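Local coordinates for penicillin-binding protein (Bacillus halodurans, PDB 3TG9), which probably binds penicillin and related beta-lactams, as a serine-dependent member of the penicillin-binding protein and beta-lactamase family, at residues 55-65 with 152-163; 257-268 with 272-280. All coordinates share one frame; numbering follows the deposited sequence.

Interaction 1. Residues 55-65 with 152-163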
loop_
_atom_site.group_PDB
_atom_site.type_symbol
_atom_site.label_atom_id
_atom_site.label_comp_id
_atom_site.label_asym_id
_atom_site.label_seq_id
_atom_site.Cartn_x
_atom_site.Cartn_y
_atom_site.Cartn_z
ATOM N N SER B 55 -11.993 -7.876 13.042
ATOM C CA SER B 55 -12.569 -7.900 14.395
ATOM C C SER B 55 -12.260 -9.148 15.238
ATOM O O SER B 55 -12.576 -9.187 16.422
ATOM C CB SER B 55 -14.096 -7.718 14.343
ATOM O OG SER B 55 -14.444 -6.385 14.021
ATOM N N GLY B 56 -11.672 -10.174 14.644
ATOM C CA GLY B 56 -11.320 -11.352 15.412
ATOM C C GLY B 56 -10.525 -11.012 16.662
ATOM O O GLY B 56 -10.649 -11.686 17.685
ATOM N N CYS B 57 -9.707 -9.963 16.585
ATOM C CA CYS B 57 -8.756 -9.657 17.654
ATOM C C CYS B 57 -9.308 -8.733 18.745
ATOM O O CYS B 57 -8.566 -8.312 19.640
ATOM C CB CYS B 57 -7.455 -9.080 17.079
ATOM S SG CYS B 57 -7.653 -7.506 16.255
ATOM N N LYS B 58 -10.594 -8.402 18.664
ATOM C CA LYS B 58 -11.272 -7.744 19.779
ATOM C C LYS B 58 -11.149 -8.606 21.032
ATOM O O LYS B 58 -11.137 -8.088 22.146
ATOM C CB LYS B 58 -12.749 -7.496 19.473
ATOM C CG LYS B 58 -13.014 -6.293 18.589
ATOM C CD LYS B 58 -14.484 -5.875 18.642
ATOM C CE LYS B 58 -14.673 -4.542 17.941
ATOM N NZ LYS B 58 -14.489 -4.674 16.476
ATOM N N LEU B 59 -11.056 -9.921 20.835
ATOM C CA LEU B 59 -10.841 -10.870 21.928
ATOM C C LEU B 59 -9.532 -10.612 22.680
ATOM O O LEU B 59 -9.490 -10.732 23.910
ATOM C CB LEU B 59 -10.856 -12.312 21.408
ATOM C CG LEU B 59 -10.538 -13.418 22.426
ATOM C CD1 LEU B 59 -11.447 -13.337 23.642
ATOM C CD2 LEU B 59 -10.667 -14.772 21.773
ATOM N N PHE B 60 -8.470 -10.280 21.939
ATOM C CA PHE B 60 -7.166 -10.010 22.544
ATOM C C PHE B 60 -7.262 -8.738 23.374
ATOM O O PHE B 60 -6.597 -8.601 24.398
ATOM C CB PHE B 60 -6.054 -9.820 21.489
ATOM C CG PHE B 60 -6.021 -10.877 20.409
ATOM C CD1 PHE B 60 -6.725 -12.065 20.540
ATOM C CD2 PHE B 60 -5.260 -10.681 19.261
ATOM C CE1 PHE B 60 -6.687 -13.028 19.537
ATOM C CE2 PHE B 60 -5.217 -11.638 18.257
ATOM C CZ PHE B 60 -5.940 -12.814 18.400
ATOM N N THR B 61 -8.076 -7.795 22.912
ATOM C CA THR B 61 -8.291 -6.560 23.653
ATOM C C THR B 61 -8.995 -6.867 24.970
ATOM O O THR B 61 -8.626 -6.339 26.017
ATOM C CB THR B 61 -9.119 -5.553 22.842
ATOM O OG1 THR B 61 -8.487 -5.332 21.579
ATOM C CG2 THR B 61 -9.238 -4.234 23.580
ATOM N N ALA B 62 -9.997 -7.737 24.918
ATOM C CA ALA B 62 -10.736 -8.113 26.122
ATOM C C ALA B 62 -9.836 -8.871 27.083
ATOM O O ALA B 62 -9.861 -8.632 28.289
ATOM C CB ALA B 62 -11.945 -8.940 25.766
ATOM N N ILE B 63 -9.036 -9.785 26.546
ATOM C CA ILE B 63 -8.101 -10.544 27.367
ATOM C C ILE B 63 -7.155 -9.584 28.093
ATOM O O ILE B 63 -6.910 -9.716 29.293
ATOM C CB ILE B 63 -7.278 -11.524 26.510
ATOM C CG1 ILE B 63 -8.184 -12.566 25.857
ATOM C CG2 ILE B 63 -6.189 -12.207 27.347
ATOM C CD1 ILE B 63 -7.425 -13.601 25.031
ATOM N N ALA B 64 -6.625 -8.614 27.358
ATOM C CA ALA B 64 -5.686 -7.653 27.929
ATOM C C ALA B 64 -6.341 -6.852 29.049
ATOM O O ALA B 64 -5.744 -6.641 30.104
ATOM C CB ALA B 64 -5.159 -6.718 26.846
ATOM N N ILE B 65 -7.570 -6.406 28.810
ATOM C CA ILE B 65 -8.300 -5.600 29.784
ATOM C C ILE B 65 -8.587 -6.402 31.047
ATOM O O ILE B 65 -8.527 -5.876 32.163
ATOM C CB ILE B 65 -9.623 -5.080 29.211
ATOM C CG1 ILE B 65 -9.372 -3.878 28.298
ATOM C CG2 ILE B 65 -10.573 -4.696 30.341
ATOM C CD1 ILE B 65 -8.901 -2.643 29.040
ATOM N N TYR B 152 -23.257 -3.337 18.549
ATOM C CA TYR B 152 -21.864 -3.582 18.163
ATOM C C TYR B 152 -21.148 -2.286 17.789
ATOM O O TYR B 152 -21.589 -1.552 16.910
ATOM C CB TYR B 152 -21.771 -4.594 17.018
ATOM C CG TYR B 152 -20.375 -5.143 16.827
ATOM C CD1 TYR B 152 -19.922 -6.208 17.592
ATOM C CD2 TYR B 152 -19.502 -4.585 15.891
ATOM C CE1 TYR B 152 -18.636 -6.719 17.427
ATOM C CE2 TYR B 152 -18.213 -5.085 15.718
ATOM C CZ TYR B 152 -17.788 -6.156 16.491
ATOM O OH TYR B 152 -16.515 -6.670 16.335
ATOM N N ASN B 153 -20.036 -2.027 18.464
ATOM C CA ASN B 153 -19.376 -0.736 18.399
ATOM C C ASN B 153 -17.850 -0.865 18.337
ATOM O O ASN B 153 -17.222 -1.394 19.258
ATOM C CB ASN B 153 -19.788 0.091 19.619
ATOM C CG ASN B 153 -19.350 1.533 19.527
ATOM O OD1 ASN B 153 -18.169 1.824 19.396
ATOM N ND2 ASN B 153 -20.310 2.448 19.612
ATOM N N ASN B 154 -17.258 -0.358 17.260
ATOM C CA ASN B 154 -15.820 -0.451 17.058
ATOM C C ASN B 154 -15.033 0.578 17.864
ATOM O O ASN B 154 -14.010 0.256 18.484
ATOM C CB ASN B 154 -15.504 -0.337 15.573
ATOM C CG ASN B 154 -16.003 -1.527 14.792
ATOM O OD1 ASN B 154 -15.535 -2.647 14.989
ATOM N ND2 ASN B 154 -16.956 -1.298 13.902
ATOM N N ALA B 155 -15.524 1.815 17.866
ATOM C CA ALA B 155 -14.896 2.877 18.644
ATOM C C ALA B 155 -14.800 2.460 20.109
ATOM O O ALA B 155 -13.837 2.785 20.799
ATOM C CB ALA B 155 -15.676 4.184 18.495
ATOM N N GLY B 156 -15.798 1.720 20.575
ATOM C CA GLY B 156 -15.791 1.232 21.940
ATOM C C GLY B 156 -14.579 0.379 22.255
ATOM O O GLY B 156 -14.099 0.355 23.391
ATOM N N PHE B 157 -14.073 -0.338 21.258
ATOM C CA PHE B 157 -12.878 -1.145 21.486
ATOM C C PHE B 157 -11.592 -0.366 21.256
ATOM O O PHE B 157 -10.538 -0.747 21.764
ATOM C CB PHE B 157 -12.922 -2.470 20.715
ATOM C CG PHE B 157 -13.528 -3.588 21.514
ATOM C CD1 PHE B 157 -14.874 -3.560 21.857
ATOM C CD2 PHE B 157 -12.749 -4.642 21.963
ATOM C CE1 PHE B 157 -15.441 -4.579 22.615
ATOM C CE2 PHE B 157 -13.303 -5.663 22.729
ATOM C CZ PHE B 157 -14.655 -5.631 23.051
ATOM N N ILE B 158 -11.685 0.732 20.508
ATOM C CA ILE B 158 -10.591 1.702 20.474
ATOM C C ILE B 158 -10.405 2.286 21.872
ATOM O O ILE B 158 -9.289 2.334 22.391
ATOM C CB ILE B 158 -10.860 2.868 19.495
ATOM C CG1 ILE B 158 -10.879 2.370 18.052
ATOM C CG2 ILE B 158 -9.801 3.947 19.680
ATOM C CD1 ILE B 158 -9.535 1.849 17.584
ATOM N N LEU B 159 -11.510 2.729 22.477
ATOM C CA LEU B 159 -11.472 3.298 23.824
ATOM C C LEU B 159 -10.847 2.333 24.833
ATOM O O LEU B 159 -10.051 2.740 25.681
ATOM C CB LEU B 159 -12.870 3.735 24.275
ATOM C CG LEU B 159 -13.490 4.884 23.464
ATOM C CD1 LEU B 159 -14.956 5.107 23.815
ATOM C CD2 LEU B 159 -12.684 6.163 23.637
ATOM N N LEU B 160 -11.208 1.056 24.745
ATOM C CA LEU B 160 -10.585 0.048 25.597
ATOM C C LEU B 160 -9.067 -0.023 25.350
ATOM O O LEU B 160 -8.280 -0.159 26.283
ATOM C CB LEU B 160 -11.244 -1.318 25.389
ATOM C CG LEU B 160 -12.627 -1.571 26.018
ATOM C CD1 LEU B 160 -13.184 -2.917 25.574
ATOM C CD2 LEU B 160 -12.588 -1.498 27.543
ATOM N N GLY B 161 -8.657 0.077 24.091
ATOM C CA GLY B 161 -7.241 0.072 23.763
ATOM C C GLY B 161 -6.507 1.227 24.414
ATOM O O GLY B 161 -5.397 1.075 24.928
ATOM N N LEU B 162 -7.139 2.396 24.390
ATOM C CA LEU B 162 -6.589 3.580 25.033
ATOM C C LEU B 162 -6.490 3.399 26.550
ATOM O O LEU B 162 -5.590 3.938 27.190
ATOM C CB LEU B 162 -7.420 4.811 24.672
ATOM C CG LEU B 162 -7.201 5.211 23.211
ATOM C CD1 LEU B 162 -8.134 6.328 22.769
ATOM C CD2 LEU B 162 -5.747 5.608 23.003
ATOM N N VAL B 163 -7.408 2.632 27.125
ATOM C CA VAL B 163 -7.333 2.336 28.547
ATOM C C VAL B 163 -6.146 1.427 28.834
ATOM O O VAL B 163 -5.392 1.659 29.775
ATOM C CB VAL B 163 -8.636 1.708 29.073
ATOM C CG1 VAL B 163 -8.439 1.187 30.488
ATOM C CG2 VAL B 163 -9.770 2.730 29.018
#

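Interaction 2. Residues 257-268 with 272-280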
loop_
_atom_site.group_PDB
_atom_site.type_symbol
_atom_site.label_atom_id
_atom_site.label_comp_id
_atom_site.label_asym_id
_atom_site.label_seq_id
_atom_site.Cartn_x
_atom_site.Cartn_y
_atom_site.Cartn_z
ATOM N N LYS B 257 -15.177 -15.146 33.801
ATOM C CA LYS B 257 -15.886 -13.872 33.703
ATOM C C LYS B 257 -15.912 -13.369 32.256
ATOM O O LYS B 257 -16.910 -12.803 31.805
ATOM C CB LYS B 257 -15.255 -12.813 34.617
ATOM C CG LYS B 257 -15.282 -13.161 36.106
ATOM C CD LYS B 257 -15.224 -11.915 36.990
ATOM C CE LYS B 257 -16.432 -11.007 36.738
ATOM N NZ LYS B 257 -16.432 -9.772 37.587
ATOM N N LEU B 258 -14.813 -13.581 31.537
ATOM C CA LEU B 258 -14.704 -13.142 30.147
ATOM C C LEU B 258 -15.631 -13.971 29.273
ATOM O O LEU B 258 -16.182 -13.472 28.298
ATOM C CB LEU B 258 -13.244 -13.250 29.656
ATOM C CG LEU B 258 -12.868 -13.031 28.178
ATOM C CD1 LEU B 258 -11.383 -12.591 28.021
ATOM C CD2 LEU B 258 -13.145 -14.272 27.339
ATOM N N LEU B 259 -15.813 -15.237 29.643
ATOM C CA LEU B 259 -16.630 -16.163 28.860
ATOM C C LEU B 259 -18.089 -16.199 29.315
ATOM O O LEU B 259 -18.852 -17.075 28.900
ATOM C CB LEU B 259 -16.045 -17.576 28.933
ATOM C CG LEU B 259 -14.598 -17.749 28.454
ATOM C CD1 LEU B 259 -14.009 -19.056 28.958
ATOM C CD2 LEU B 259 -14.519 -17.666 26.933
ATOM N N THR B 260 -18.478 -15.260 30.171
ATOM C CA THR B 260 -19.848 -15.227 30.676
ATOM C C THR B 260 -20.773 -14.505 29.709
ATOM O O THR B 260 -20.455 -13.416 29.249
ATOM C CB THR B 260 -19.928 -14.520 32.037
ATOM O OG1 THR B 260 -19.271 -15.316 33.024
ATOM C CG2 THR B 260 -21.374 -14.315 32.456
ATOM N N PRO B 261 -21.927 -15.113 29.395
ATOM C CA PRO B 261 -22.897 -14.459 28.513
ATOM C C PRO B 261 -23.541 -13.286 29.230
ATOM O O PRO B 261 -24.630 -13.435 29.795
ATOM C CB PRO B 261 -23.937 -15.555 28.256
ATOM C CG PRO B 261 -23.301 -16.829 28.692
ATOM C CD PRO B 261 -22.360 -16.459 29.792
ATOM N N HIS B 262 -22.867 -12.138 29.209
ATOM C CA HIS B 262 -23.344 -10.924 29.866
ATOM C C HIS B 262 -24.508 -10.307 29.122
ATOM O O HIS B 262 -25.405 -9.731 29.730
ATOM C CB HIS B 262 -22.226 -9.884 29.963
ATOM C CG HIS B 262 -21.073 -10.309 30.809
ATOM N ND1 HIS B 262 -19.869 -10.708 30.279
ATOM C CD2 HIS B 262 -20.939 -10.397 32.156
ATOM C CE1 HIS B 262 -19.040 -11.030 31.258
ATOM N NE2 HIS B 262 -19.669 -10.848 32.408
ATOM N N VAL B 263 -24.480 -10.402 27.801
ATOM C CA VAL B 263 -25.520 -9.796 26.984
ATOM C C VAL B 263 -26.170 -10.873 26.142
ATOM O O VAL B 263 -25.490 -11.783 25.660
ATOM C CB VAL B 263 -24.947 -8.716 26.029
ATOM C CG1 VAL B 263 -26.068 -8.037 25.251
ATOM C CG2 VAL B 263 -24.138 -7.694 26.799
ATOM N N HIS B 264 -27.484 -10.783 25.983
ATOM C CA HIS B 264 -28.179 -11.594 25.004
ATOM C C HIS B 264 -28.485 -10.697 23.818
ATOM O O HIS B 264 -29.143 -9.672 23.979
ATOM C CB HIS B 264 -29.466 -12.164 25.590
ATOM C CG HIS B 264 -30.218 -13.050 24.647
ATOM N ND1 HIS B 264 -31.506 -13.480 24.892
ATOM C CD2 HIS B 264 -29.867 -13.580 23.449
ATOM C CE1 HIS B 264 -31.909 -14.246 23.892
ATOM N NE2 HIS B 264 -30.935 -14.320 23.004
ATOM N N CYS B 265 -28.005 -11.069 22.634
ATOM C CA CYS B 265 -28.199 -10.238 21.447
ATOM C C CYS B 265 -29.472 -10.600 20.688
ATOM O O CYS B 265 -30.307 -9.735 20.405
ATOM C CB CYS B 265 -26.998 -10.358 20.519
ATOM S SG CYS B 265 -25.457 -10.368 21.408
ATOM N N GLU B 266 -29.603 -11.878 20.345
ATOM C CA GLU B 266 -30.808 -12.393 19.711
ATOM C C GLU B 266 -30.731 -13.903 19.617
ATOM O O GLU B 266 -29.669 -14.462 19.349
ATOM C CB GLU B 266 -30.987 -11.802 18.313
ATOM C CG GLU B 266 -30.094 -12.425 17.253
ATOM C CD GLU B 266 -30.637 -12.225 15.840
ATOM O OE1 GLU B 266 -30.076 -12.830 14.896
ATOM O OE2 GLU B 266 -31.623 -11.467 15.673
ATOM N N ASP B 267 -31.856 -14.563 19.854
ATOM C CA ASP B 267 -31.929 -16.004 19.689
ATOM C C ASP B 267 -30.842 -16.710 20.493
ATOM O O ASP B 267 -30.843 -16.657 21.721
ATOM C CB ASP B 267 -31.799 -16.358 18.207
ATOM C CG ASP B 267 -32.836 -15.659 17.349
ATOM O OD1 ASP B 267 -34.013 -15.613 17.768
ATOM O OD2 ASP B 267 -32.474 -15.159 16.259
ATOM N N ASP B 268 -29.916 -17.352 19.783
ATOM C CA ASP B 268 -28.877 -18.176 20.395
ATOM C C ASP B 268 -27.593 -17.404 20.641
ATOM O O ASP B 268 -26.652 -17.932 21.227
ATOM C CB ASP B 268 -28.558 -19.373 19.503
ATOM C CG ASP B 268 -29.593 -20.465 19.615
ATOM O OD1 ASP B 268 -30.473 -20.357 20.501
ATOM O OD2 ASP B 268 -29.523 -21.431 18.821
ATOM N N GLY B 272 -19.916 -12.099 25.455
ATOM C CA GLY B 272 -19.218 -12.086 26.726
ATOM C C GLY B 272 -18.412 -10.808 26.832
ATOM O O GLY B 272 -18.919 -9.727 26.560
ATOM N N TYR B 273 -17.159 -10.939 27.245
ATOM C CA TYR B 273 -16.205 -9.851 27.138
ATOM C C TYR B 273 -15.364 -10.036 25.875
ATOM O O TYR B 273 -14.387 -10.782 25.876
ATOM C CB TYR B 273 -15.297 -9.813 28.363
ATOM C CG TYR B 273 -15.921 -9.221 29.608
ATOM C CD1 TYR B 273 -17.066 -8.435 29.534
ATOM C CD2 TYR B 273 -15.338 -9.418 30.854
ATOM C CE1 TYR B 273 -17.625 -7.878 30.673
ATOM C CE2 TYR B 273 -15.885 -8.867 31.994
ATOM C CZ TYR B 273 -17.027 -8.097 31.901
ATOM O OH TYR B 273 -17.566 -7.552 33.042
ATOM N N GLY B 274 -15.760 -9.374 24.793
ATOM C CA GLY B 274 -14.986 -9.397 23.565
ATOM C C GLY B 274 -15.031 -10.721 22.831
ATOM O O GLY B 274 -14.159 -11.012 22.004
ATOM N N VAL B 275 -16.051 -11.524 23.116
ATOM C CA VAL B 275 -16.190 -12.823 22.473
ATOM C C VAL B 275 -17.686 -13.103 22.249
ATOM O O VAL B 275 -18.523 -12.612 23.009
ATOM C CB VAL B 275 -15.517 -13.924 23.333
ATOM C CG1 VAL B 275 -16.233 -14.066 24.669
ATOM C CG2 VAL B 275 -15.465 -15.256 22.591
ATOM N N TRP B 276 -18.020 -13.853 21.198
ATOM C CA TRP B 276 -19.401 -14.285 20.955
ATOM C C TRP B 276 -19.667 -15.635 21.610
ATOM O O TRP B 276 -18.772 -16.479 21.707
ATOM C CB TRP B 276 -19.688 -14.404 19.458
ATOM C CG TRP B 276 -19.739 -13.095 18.722
ATOM C CD1 TRP B 276 -18.750 -12.535 17.969
ATOM C CD2 TRP B 276 -20.844 -12.187 18.668
ATOM N NE1 TRP B 276 -19.171 -11.335 17.443
ATOM C CE2 TRP B 276 -20.455 -11.101 17.861
ATOM C CE3 TRP B 276 -22.127 -12.196 19.218
ATOM C CZ2 TRP B 276 -21.306 -10.022 17.596
ATOM C CZ3 TRP B 276 -22.969 -11.128 18.959
ATOM C CH2 TRP B 276 -22.556 -10.057 18.152
ATOM N N ILE B 277 -20.902 -15.841 22.057
ATOM C CA ILE B 277 -21.284 -17.101 22.692
ATOM C C ILE B 277 -22.521 -17.708 22.042
ATOM O O ILE B 277 -23.533 -17.030 21.844
ATOM C CB ILE B 277 -21.547 -16.913 24.190
ATOM C CG1 ILE B 277 -20.305 -16.346 24.870
ATOM C CG2 ILE B 277 -21.974 -18.238 24.843
ATOM C CD1 ILE B 277 -20.542 -15.898 26.285
ATOM N N LYS B 278 -22.431 -18.985 21.696
ATOM C CA LYS B 278 -23.570 -19.689 21.136
ATOM C C LYS B 278 -24.142 -20.579 22.219
ATOM O O LYS B 278 -23.470 -21.486 22.708
ATOM C CB LYS B 278 -23.156 -20.518 19.927
ATOM C CG LYS B 278 -24.327 -21.064 19.128
ATOM C CD LYS B 278 -24.972 -19.965 18.287
ATOM C CE LYS B 278 -23.930 -19.305 17.391
ATOM N NZ LYS B 278 -24.567 -18.579 16.265
ATOM N N GLN B 279 -25.381 -20.299 22.607
ATOM C CA GLN B 279 -26.039 -21.046 23.675
ATOM C C GLN B 279 -27.443 -21.455 23.250
ATOM O O GLN B 279 -28.307 -20.608 23.007
ATOM C CB GLN B 279 -26.110 -20.200 24.942
ATOM C CG GLN B 279 -26.617 -20.946 26.156
ATOM C CD GLN B 279 -26.891 -20.016 27.316
ATOM O OE1 GLN B 279 -26.039 -19.810 28.173
ATOM N NE2 GLN B 279 -28.080 -19.428 27.334
ATOM N N GLN B 280 -27.662 -22.759 23.156
ATOM C CA GLN B 280 -28.922 -23.291 22.667
ATOM C C GLN B 280 -29.368 -24.479 23.518
ATOM O O GLN B 280 -28.573 -25.366 23.829
ATOM C CB GLN B 280 -28.778 -23.703 21.202
ATOM C CG GLN B 280 -27.513 -24.501 20.918
ATOM C CD GLN B 280 -26.957 -24.262 19.517
ATOM O OE1 GLN B 280 -26.165 -25.060 19.006
ATOM N NE2 GLN B 280 -27.367 -23.159 18.895
#

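Interaction 1. Residues 55-65 with 152-163
K58 runs across one face of the F157 ring and ends between Y152 and N154. K58 CD stands 3.9 Å from the centroid of the F157 ring, a CH-pi contact over the face. The lysine chain is extended through its middle and bends at the tip (chi4 70°), which turns NZ off the ring toward its polar partners. K58 NZ gives a 2.7 Å hydrogen bond to N154 OD1, in the carbonyl plane and with a C=O...N angle of 156°. A second bond runs from K58 NZ to Y152 OH, 2.8 Å. D227 O is a third acceptor, so three oxygens fix the lysine end. S55 OG lies 3.1 Å from Y152 OH, at the edge of the tyrosine ring. S55, K58 and Y152 are consistent with the SxxK serine and lysine and, with N154, the tyrosine and asparagine of (S/Y)xN in a serine-dependent active site.

F157 is sandwiched: L160 CD1 sits over the centre of its other face. T61 CB meets the ring edge at F157 CD2, 3.8 Å away. The T61 hydroxyl bonds to S226 O instead.

I65 carries the contact one turn further. I65 CG1 packs 4.1 Å from L160 CD2, and its CD1 reaches V163 CG1.

Segments 58-65 and 155-163 of helices 58-70 and 155-168 run in roughly the same direction, 39° apart, with axes 9.9 Å apart at closest. Helix 93-98 packs on A62, I65 and L160. F60, T61, I63 and A64 touch helix 172-182, and L59 and F60 touch helix 234-245.

Interaction 2. Residues 257-268 with 272-280
The H262 and Y273 rings form an offset stack, centroids 4.2 Å apart and planes at 18°. T260 CB lies over the other face of H262, and the G272 carbonyl carbon is at its edge. The Y273 hydroxyl bonds to H94. Y273 N gives L258 O a nearly straight hydrogen bond of 2.9 Å (175°). L258 CD2 also meets V275 CG1.

P261 rests on I277, with P261 CG 3.8 Å from I277 CD1. The extended end of I277 (chi2 170°) brings CD1 against the turn at L259-P261. C265 SG approaches W276 CZ3 at 3.6 Å, an oblique sulfur-aromatic contact.

D268 has two holds on the second segment. Its O accepts from Q279 N at 3.0 Å, in the carbonyl plane. Its OD2 is met by Q280 NE2 at 2.8 Å, from above the carboxylate plane. K278 CD lies against D268 CB, while K278 NZ makes a salt bridge to D269.

Strand 269-271 lies between strands 263-266 and 276-279. Two classic beta bulges, H262-V263 facing Y271 and C265-E266 facing D269, make the pairing of strands 263-266 and 269-271 irregular. This is an antiparallel meander at one end of the main sheet of a penicillin-binding protein/beta-lactamase fold.

Interaction 1 lies in the helical part of the fold and interaction 2 at one end of the large sheet. Their centres are about 16 Å apart, yet they touch. The turn at Y273 and G274 packs against helix 58-70: A62 CB is 3.1 Å from Y273 O, and L59 CB is 3.6 Å from G274 O. The F157 ring reaches the same turn, with F157 CZ 3.8 Å from G274 CA. L97 of helix 93-98 touches both A62 and Y273. Interaction 1 holds the serine, lysine and tyrosine of the likely active site, and the W276 side chain of interaction 2 touches these residues and so borders the site.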